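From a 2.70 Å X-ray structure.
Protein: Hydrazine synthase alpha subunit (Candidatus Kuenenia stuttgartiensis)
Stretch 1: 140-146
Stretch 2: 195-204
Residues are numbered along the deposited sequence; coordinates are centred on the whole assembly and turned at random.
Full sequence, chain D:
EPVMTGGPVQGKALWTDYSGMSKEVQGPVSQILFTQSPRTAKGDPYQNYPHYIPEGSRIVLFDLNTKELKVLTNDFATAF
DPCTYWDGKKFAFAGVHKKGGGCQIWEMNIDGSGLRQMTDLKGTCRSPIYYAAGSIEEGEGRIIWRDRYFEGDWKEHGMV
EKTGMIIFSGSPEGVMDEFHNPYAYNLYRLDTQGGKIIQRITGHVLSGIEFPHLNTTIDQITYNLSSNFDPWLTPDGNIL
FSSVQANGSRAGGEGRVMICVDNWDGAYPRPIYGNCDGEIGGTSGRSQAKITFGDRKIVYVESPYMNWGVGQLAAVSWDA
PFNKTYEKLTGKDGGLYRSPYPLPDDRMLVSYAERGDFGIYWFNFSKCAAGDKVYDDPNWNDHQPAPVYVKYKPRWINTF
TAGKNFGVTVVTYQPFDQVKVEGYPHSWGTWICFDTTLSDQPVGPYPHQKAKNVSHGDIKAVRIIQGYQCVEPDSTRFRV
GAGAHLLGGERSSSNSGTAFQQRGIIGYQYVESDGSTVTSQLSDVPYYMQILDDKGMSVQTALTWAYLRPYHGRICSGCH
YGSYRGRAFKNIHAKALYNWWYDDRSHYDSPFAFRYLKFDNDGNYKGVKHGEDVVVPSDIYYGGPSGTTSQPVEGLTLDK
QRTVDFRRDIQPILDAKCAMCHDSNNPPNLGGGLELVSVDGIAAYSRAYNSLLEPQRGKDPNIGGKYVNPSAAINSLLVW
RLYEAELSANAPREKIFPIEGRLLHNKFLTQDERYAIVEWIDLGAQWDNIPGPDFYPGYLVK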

# COMPACT_ATOMS: atom_id res chain seq x y z
N GLU D 140 46.06 18.90 24.80
CA GLU D 140 46.20 17.56 25.36
C GLU D 140 45.25 17.47 26.53
O GLU D 140 44.77 18.49 27.03
CB GLU D 140 47.64 17.28 25.80
CG GLU D 140 48.16 18.23 26.87
CD GLU D 140 49.51 17.80 27.42
OE1 GLU D 140 49.98 16.70 27.07
OE2 GLU D 140 50.09 18.57 28.21
N GLY D 141 44.97 16.25 26.99
CA GLY D 141 44.00 16.08 28.04
C GLY D 141 44.33 14.93 28.97
O GLY D 141 45.06 14.00 28.61
N ARG D 142 43.77 15.00 30.17
CA ARG D 142 44.18 14.16 31.28
C ARG D 142 43.58 12.76 31.24
O ARG D 142 42.49 12.55 30.73
CB ARG D 142 43.80 14.85 32.60
CG ARG D 142 44.31 16.28 32.69
CD ARG D 142 43.49 17.10 33.68
NE ARG D 142 43.50 16.54 35.02
CZ ARG D 142 42.73 16.96 36.02
NH1 ARG D 142 41.87 17.95 35.82
NH2 ARG D 142 42.81 16.39 37.21
N ILE D 143 44.33 11.81 31.79
CA ILE D 143 43.84 10.45 31.97
C ILE D 143 43.84 10.11 33.45
O ILE D 143 44.89 10.03 34.08
CB ILE D 143 44.68 9.42 31.20
CG1 ILE D 143 44.59 9.68 29.69
CG2 ILE D 143 44.24 8.01 31.53
CD1 ILE D 143 45.34 8.67 28.85
N ILE D 144 42.65 9.91 34.01
CA ILE D 144 42.50 9.67 35.43
C ILE D 144 41.75 8.37 35.69
O ILE D 144 40.76 8.08 35.03
CB ILE D 144 41.73 10.83 36.12
CG1 ILE D 144 42.41 12.17 35.82
CG2 ILE D 144 41.61 10.60 37.61
CD1 ILE D 144 41.67 13.36 36.40
N TRP D 145 42.23 7.58 36.65
CA TRP D 145 41.44 6.42 37.08
C TRP D 145 41.68 6.06 38.54
O TRP D 145 42.45 6.71 39.24
CB TRP D 145 41.72 5.21 36.18
CG TRP D 145 43.07 4.57 36.30
CD1 TRP D 145 43.53 3.82 37.35
CD2 TRP D 145 44.11 4.56 35.32
NE1 TRP D 145 44.80 3.38 37.08
CE2 TRP D 145 45.18 3.82 35.84
CE3 TRP D 145 44.24 5.13 34.04
CZ2 TRP D 145 46.37 3.62 35.14
CZ3 TRP D 145 45.42 4.93 33.35
CH2 TRP D 145 46.47 4.19 33.90
N ARG D 146 41.00 5.00 38.98
CA ARG D 146 40.98 4.65 40.40
C ARG D 146 41.46 3.22 40.65
O ARG D 146 41.13 2.30 39.90
CB ARG D 146 39.56 4.85 40.96
CG ARG D 146 39.22 3.97 42.15
CD ARG D 146 37.84 4.31 42.70
NE ARG D 146 37.44 3.40 43.77
CZ ARG D 146 36.49 3.67 44.66
NH1 ARG D 146 35.84 4.82 44.61
NH2 ARG D 146 36.19 2.78 45.59
N GLY D 195 43.23 3.93 21.66
CA GLY D 195 42.43 3.58 22.81
C GLY D 195 42.63 4.55 23.95
O GLY D 195 41.98 4.44 24.99
N LYS D 196 43.52 5.52 23.77
CA LYS D 196 43.84 6.39 24.89
C LYS D 196 42.78 7.47 25.10
O LYS D 196 42.69 8.04 26.18
CB LYS D 196 45.23 7.00 24.72
CG LYS D 196 46.36 6.04 25.10
CD LYS D 196 46.88 5.29 23.89
CE LYS D 196 47.90 4.24 24.25
NZ LYS D 196 48.46 3.60 23.02
N ILE D 197 41.99 7.76 24.07
CA ILE D 197 40.91 8.74 24.20
C ILE D 197 39.74 8.13 24.97
O ILE D 197 39.14 8.78 25.83
CB ILE D 197 40.44 9.26 22.83
CG1 ILE D 197 41.52 10.14 22.22
CG2 ILE D 197 39.13 10.03 22.96
CD1 ILE D 197 41.09 10.90 20.99
N ILE D 198 39.44 6.88 24.67
CA ILE D 198 38.46 6.11 25.43
C ILE D 198 38.96 5.94 26.86
O ILE D 198 38.17 5.97 27.81
CB ILE D 198 38.20 4.73 24.78
CG1 ILE D 198 37.54 4.91 23.41
CG2 ILE D 198 37.32 3.87 25.67
CD1 ILE D 198 36.19 5.58 23.47
N GLN D 199 40.27 5.79 27.01
CA GLN D 199 40.88 5.68 28.34
C GLN D 199 40.79 7.01 29.07
O GLN D 199 40.73 7.05 30.30
CB GLN D 199 42.33 5.22 28.22
CG GLN D 199 42.95 4.80 29.55
CD GLN D 199 44.35 4.24 29.39
OE1 GLN D 199 44.98 4.38 28.34
NE2 GLN D 199 44.85 3.61 30.44
N ARG D 200 40.79 8.10 28.32
CA ARG D 200 40.64 9.42 28.90
C ARG D 200 39.22 9.60 29.41
O ARG D 200 39.01 10.05 30.53
CB ARG D 200 40.99 10.51 27.87
CG ARG D 200 40.36 11.87 28.15
CD ARG D 200 41.08 12.98 27.39
NE ARG D 200 40.32 14.23 27.39
CZ ARG D 200 40.24 15.07 28.42
NH1 ARG D 200 40.86 14.79 29.56
NH2 ARG D 200 39.52 16.18 28.32
N ILE D 201 38.25 9.23 28.57
CA ILE D 201 36.85 9.36 28.95
C ILE D 201 36.40 8.32 29.98
O ILE D 201 35.89 8.68 31.04
CB ILE D 201 35.94 9.24 27.70
CG1 ILE D 201 36.34 10.28 26.65
CG2 ILE D 201 34.48 9.40 28.09
CD1 ILE D 201 35.51 10.22 25.38
N THR D 202 36.57 7.04 29.66
CA THR D 202 36.11 5.96 30.53
C THR D 202 37.08 5.59 31.66
O THR D 202 36.65 5.28 32.77
CB THR D 202 35.81 4.68 29.72
OG1 THR D 202 37.01 4.23 29.08
CG2 THR D 202 34.75 4.95 28.67
N GLY D 203 38.37 5.62 31.37
CA GLY D 203 39.37 5.13 32.30
C GLY D 203 39.96 3.79 31.89
O GLY D 203 40.71 3.17 32.65
N HIS D 204 39.62 3.35 30.69
CA HIS D 204 40.17 2.12 30.13
C HIS D 204 40.23 2.23 28.61
O HIS D 204 39.38 2.88 28.00
CB HIS D 204 39.32 0.91 30.54
CG HIS D 204 39.97 -0.41 30.26
ND1 HIS D 204 40.16 -0.90 28.99
CD2 HIS D 204 40.46 -1.36 31.10
CE1 HIS D 204 40.75 -2.08 29.05
NE2 HIS D 204 40.94 -2.38 30.32

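A helix starting at K196 packs across a strand that runs through residues 140 to 145 in a small, mixed contact, with I143 packed on the helix and one arginine-to-backbone hydrogen bond. The axes approach to 7.2 Å at 61°, and 364 Å² is buried, both sides summed. The closest CA-CA pair is I143 CA and R200 CA, 4.6 Å apart.

I143 is the nonpolar centre. Its chi1 m, chi2 t side chain lies along the helix: I143 CD1 is 3.8 Å from K196 O, I143 CG2 4.0 Å from Q199 CG, and I143 CG1 4.0 Å from R200 CA. A branched aliphatic suits a site that meets successive parts of one helical surface.

R200 is extended through three t rotamers, which carries its guanidinium back to the strand. There R200 NH1 donates to R142 O at 3.0 Å, with an N-H...O angle of 153°. G141 CA lies over one face of the guanidinium, and an ideal CB on G141 would come within 2.7 Å of R200 CZ, so glycine leaves the room this group occupies.

Farther along the strand, W145 CZ3 approaches Q199 NE2 at 3.2 Å, an oblique contact. W145 CB is 4.2 Å from G203 O. G203 has phi 106°, where a CB would jam against the preceding carbonyl O; glycine accommodates this turn after the helix.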